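Local atomic coordinates of JamJ (PDB entry 5DOZ), a protein that binds NADPH and, as the enoyl reductase of a polyketide synthase, probably reduces an enoyl-acyl carrier protein intermediate in a way that forms a cyclopropane. Residues 147-152 with 271-276. Residues are numbered along the deposited sequence; the frame is centred on the assembly and turned at random.
With NDP (NADPH dihydro-nicotinamide-adenine-dinucleotide phosphate), chain E.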
loop_
_atom_site.group_PDB
_atom_site.type_symbol
_atom_site.label_atom_id
_atom_site.label_comp_id
_atom_site.label_asym_id
_atom_site.label_seq_id
_atom_site.Cartn_x
_atom_site.Cartn_y
_atom_site.Cartn_z
ATOM N N TYR A 147 -13.630 -1.074 3.849
ATOM C CA TYR A 147 -14.574 -0.561 4.849
ATOM C C TYR A 147 -15.142 0.816 4.510
ATOM O O TYR A 147 -16.360 0.983 4.455
ATOM C CB TYR A 147 -13.944 -0.542 6.247
ATOM C CG TYR A 147 -14.940 -0.338 7.375
ATOM C CD1 TYR A 147 -15.388 0.940 7.718
ATOM C CD2 TYR A 147 -15.435 -1.429 8.102
ATOM C CE1 TYR A 147 -16.299 1.128 8.750
ATOM C CE2 TYR A 147 -16.343 -1.248 9.137
ATOM C CZ TYR A 147 -16.769 0.031 9.456
ATOM O OH TYR A 147 -17.671 0.213 10.481
ATOM N N ASN A 148 -14.272 1.806 4.314
ATOM C CA ASN A 148 -14.726 3.169 4.012
ATOM C C ASN A 148 -15.547 3.275 2.733
ATOM O O ASN A 148 -16.546 3.991 2.693
ATOM C CB ASN A 148 -13.547 4.146 3.951
ATOM C CG ASN A 148 -13.131 4.657 5.318
ATOM O OD1 ASN A 148 -12.086 5.293 5.460
ATOM N ND2 ASN A 148 -13.945 4.383 6.329
ATOM N N LEU A 149 -15.120 2.564 1.691
ATOM C CA LEU A 149 -15.800 2.621 0.404
ATOM C C LEU A 149 -16.813 1.487 0.248
ATOM O O LEU A 149 -18.021 1.737 0.237
ATOM C CB LEU A 149 -14.788 2.663 -0.757
ATOM C CG LEU A 149 -13.824 3.865 -0.802
ATOM C CD1 LEU A 149 -12.820 3.728 -1.940
ATOM C CD2 LEU A 149 -14.549 5.206 -0.893
ATOM N N ALA A 150 -16.325 0.249 0.171
ATOM C CA ALA A 150 -17.170 -0.926 -0.080
ATOM C C ALA A 150 -18.063 -1.339 1.092
ATOM O O ALA A 150 -19.034 -2.079 0.897
ATOM C CB ALA A 150 -16.319 -2.106 -0.527
ATOM N N LYS A 151 -17.727 -0.886 2.302
ATOM C CA LYS A 151 -18.529 -1.174 3.499
ATOM C C LYS A 151 -18.850 -2.665 3.657
ATOM O O LYS A 151 -19.998 -3.041 3.909
ATOM C CB LYS A 151 -19.822 -0.344 3.501
ATOM C CG LYS A 151 -19.638 1.110 3.910
ATOM C CD LYS A 151 -20.974 1.839 3.947
ATOM C CE LYS A 151 -20.897 3.137 4.740
ATOM N NZ LYS A 151 -19.914 4.100 4.164
ATOM N N ILE A 152 -17.828 -3.503 3.504
ATOM C CA ILE A 152 -17.977 -4.955 3.586
ATOM C C ILE A 152 -18.527 -5.410 4.951
ATOM O O ILE A 152 -18.189 -4.829 5.990
ATOM C CB ILE A 152 -16.645 -5.667 3.230
ATOM C CG1 ILE A 152 -16.879 -7.157 2.953
ATOM C CG2 ILE A 152 -15.575 -5.430 4.297
ATOM C CD1 ILE A 152 -15.763 -7.822 2.176
ATOM N N LYS A 271 -21.213 -0.908 -7.848
ATOM C CA LYS A 271 -20.554 0.295 -7.373
ATOM C C LYS A 271 -19.072 0.201 -7.704
ATOM O O LYS A 271 -18.401 -0.764 -7.342
ATOM C CB LYS A 271 -20.790 0.490 -5.873
ATOM C CG LYS A 271 -22.262 0.612 -5.507
ATOM C CD LYS A 271 -22.460 1.381 -4.212
ATOM C CE LYS A 271 -23.932 1.451 -3.842
ATOM N NZ LYS A 271 -24.184 2.506 -2.822
ATOM N N TYR A 272 -18.584 1.197 -8.432
ATOM C CA TYR A 272 -17.202 1.240 -8.877
ATOM C C TYR A 272 -16.443 2.188 -7.964
ATOM O O TYR A 272 -16.799 3.365 -7.848
ATOM C CB TYR A 272 -17.143 1.701 -10.334
ATOM C CG TYR A 272 -15.766 1.740 -10.958
ATOM C CD1 TYR A 272 -14.899 0.645 -10.875
ATOM C CD2 TYR A 272 -15.340 2.866 -11.660
ATOM C CE1 TYR A 272 -13.641 0.683 -11.455
ATOM C CE2 TYR A 272 -14.088 2.911 -12.246
ATOM C CZ TYR A 272 -13.242 1.819 -12.142
ATOM O OH TYR A 272 -12.000 1.868 -12.725
ATOM N N PHE A 273 -15.415 1.661 -7.300
ATOM C CA PHE A 273 -14.591 2.448 -6.381
ATOM C C PHE A 273 -13.117 2.474 -6.785
ATOM O O PHE A 273 -12.312 1.719 -6.232
ATOM C CB PHE A 273 -14.718 1.922 -4.951
ATOM C CG PHE A 273 -16.042 2.215 -4.308
ATOM C CD1 PHE A 273 -16.376 3.513 -3.928
ATOM C CD2 PHE A 273 -16.953 1.193 -4.070
ATOM C CE1 PHE A 273 -17.595 3.782 -3.326
ATOM C CE2 PHE A 273 -18.173 1.457 -3.468
ATOM C CZ PHE A 273 -18.495 2.750 -3.097
ATOM N N PRO A 274 -12.761 3.330 -7.762
ATOM C CA PRO A 274 -11.354 3.599 -8.015
ATOM C C PRO A 274 -10.876 4.658 -7.027
ATOM O O PRO A 274 -11.518 5.705 -6.893
ATOM C CB PRO A 274 -11.368 4.181 -9.428
ATOM C CG PRO A 274 -12.680 4.898 -9.508
ATOM C CD PRO A 274 -13.637 4.076 -8.685
ATOM N N PHE A 275 -9.775 4.403 -6.331
ATOM C CA PHE A 275 -9.244 5.413 -5.422
ATOM C C PHE A 275 -7.728 5.377 -5.337
ATOM O O PHE A 275 -7.112 4.318 -5.444
ATOM C CB PHE A 275 -9.873 5.293 -4.024
ATOM C CG PHE A 275 -9.255 4.224 -3.171
ATOM C CD1 PHE A 275 -9.679 2.907 -3.267
ATOM C CD2 PHE A 275 -8.234 4.537 -2.274
ATOM C CE1 PHE A 275 -9.104 1.924 -2.481
ATOM C CE2 PHE A 275 -7.650 3.554 -1.492
ATOM C CZ PHE A 275 -8.091 2.245 -1.593
ATOM N N ASP A 276 -7.149 6.558 -5.142
ATOM C CA ASP A 276 -5.731 6.731 -4.872
ATOM C C ASP A 276 -5.643 7.275 -3.446
ATOM O O ASP A 276 -6.089 8.392 -3.187
ATOM C CB ASP A 276 -5.134 7.709 -5.895
ATOM C CG ASP A 276 -3.694 8.122 -5.577
ATOM O OD1 ASP A 276 -3.317 8.222 -4.389
ATOM O OD2 ASP A 276 -2.943 8.388 -6.540
HETATM P PA NDP E . 3.387 -5.672 -4.307
HETATM O O1A NDP E . 4.570 -5.527 -5.244
HETATM O O2A NDP E . 3.597 -6.125 -2.887
HETATM O O5B NDP E . 2.344 -6.707 -4.962
HETATM C C5B NDP E . 2.393 -7.067 -6.337
HETATM C C4B NDP E . 1.822 -8.471 -6.443
HETATM O O4B NDP E . 1.246 -8.644 -7.742
HETATM C C3B NDP E . 2.878 -9.561 -6.291
HETATM O O3B NDP E . 2.961 -10.055 -4.950
HETATM C C2B NDP E . 2.368 -10.661 -7.185
HETATM O O2B NDP E . 1.641 -11.579 -6.384
HETATM C C1B NDP E . 1.380 -10.007 -8.134
HETATM N N9A NDP E . 1.855 -10.062 -9.529
HETATM C C8A NDP E . 3.101 -9.808 -9.961
HETATM N N7A NDP E . 3.174 -9.951 -11.304
HETATM C C5A NDP E . 1.949 -10.301 -11.742
HETATM C C6A NDP E . 1.320 -10.606 -13.047
HETATM N N6A NDP E . 2.038 -10.561 -14.189
HETATM N N1A NDP E . 0.001 -10.930 -13.059
HETATM C C2A NDP E . -0.736 -10.980 -11.933
HETATM N N3A NDP E . -0.222 -10.713 -10.719
HETATM C C4A NDP E . 1.084 -10.373 -10.566
HETATM O O3 NDP E . 2.537 -4.304 -4.343
HETATM P PN NDP E . 1.440 -3.821 -3.267
HETATM O O1N NDP E . 0.726 -5.003 -2.684
HETATM O O2N NDP E . 2.082 -2.818 -2.350
HETATM O O5D NDP E . 0.382 -3.022 -4.185
HETATM C C5D NDP E . -0.293 -3.652 -5.282
HETATM C C4D NDP E . -0.753 -2.606 -6.298
HETATM O O4D NDP E . -1.543 -1.593 -5.670
HETATM C C3D NDP E . 0.405 -1.874 -6.946
HETATM O O3D NDP E . 0.066 -1.676 -8.317
HETATM C C2D NDP E . 0.474 -0.545 -6.215
HETATM O O2D NDP E . 1.074 0.511 -6.980
HETATM C C1D NDP E . -0.987 -0.294 -5.889
HETATM N N1N NDP E . -1.164 0.533 -4.695
HETATM C C2N NDP E . -2.044 1.542 -4.757
HETATM C C3N NDP E . -2.482 2.200 -3.613
HETATM C C7N NDP E . -3.645 3.148 -3.701
HETATM O O7N NDP E . -3.757 4.069 -2.909
HETATM N N7N NDP E . -4.550 2.957 -4.656
HETATM C C4N NDP E . -1.696 2.066 -2.325
HETATM C C5N NDP E . -0.857 0.870 -2.352
HETATM C C6N NDP E . -0.553 0.207 -3.540
HETATM P P2B NDP E . 1.411 -13.087 -6.859
HETATM O O1X NDP E . 2.801 -13.646 -7.061
HETATM O O2X NDP E . 0.663 -13.662 -5.696
HETATM O O3X NDP E . 0.592 -12.972 -8.121
#
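The last strand of the NADPH-binding Rossmann domain, 271-274, which forms one edge of its six-stranded parallel sheet, packs here on the C-terminal end of helix 136-149, with Leu-149 lying against Phe-273 and Phe-275. The evidence for a CH-pi contact is direct: Leu-149 CB stands 3.9 Å from the centroid of the Phe-273 ring and 20° off its normal, hence over the face. Leu-149 CD2 reaches CD1 of the same ring at 3.9 Å, and at its far end the Leu-149 carbonyl O approaches Phe-273 CZ to 3.5 Å. The two side chains run past one another in opposite directions. In Leu-149, CG is anti to the carbonyl carbon (chi1 -61°), and the outer torsion carries CD1 on toward the second ring, where it meets Phe-275 CD1 at 3.5 Å. One leucine thus touches two aromatic rings, spending its CB on Phe-273 and its CD1 on Phe-275. Replacing Phe-273 by alanine takes away the ring that Leu-149 CB packs on and is likely to open a gap between the strand and the helix end. Phe-275 is held further by His-144 of helix 136-149, edge-to-face, and by Ile-250 on the neighbouring strand. Its backbone O accepts a hydrogen bond from N7N of the cofactor carboxamide, 3.0 Å long with an N-H...O angle of 158°. Asp-276 next to it caps helix 277-283 by accepting from Glu-279 N, and Leu-277 N makes another hydrogen bond to NADPH. Across the two segments the chemistry is apolar packing, and Phe-275 divides its roles: its ring meets Leu-149, while its backbone O binds the nicotinamide amide.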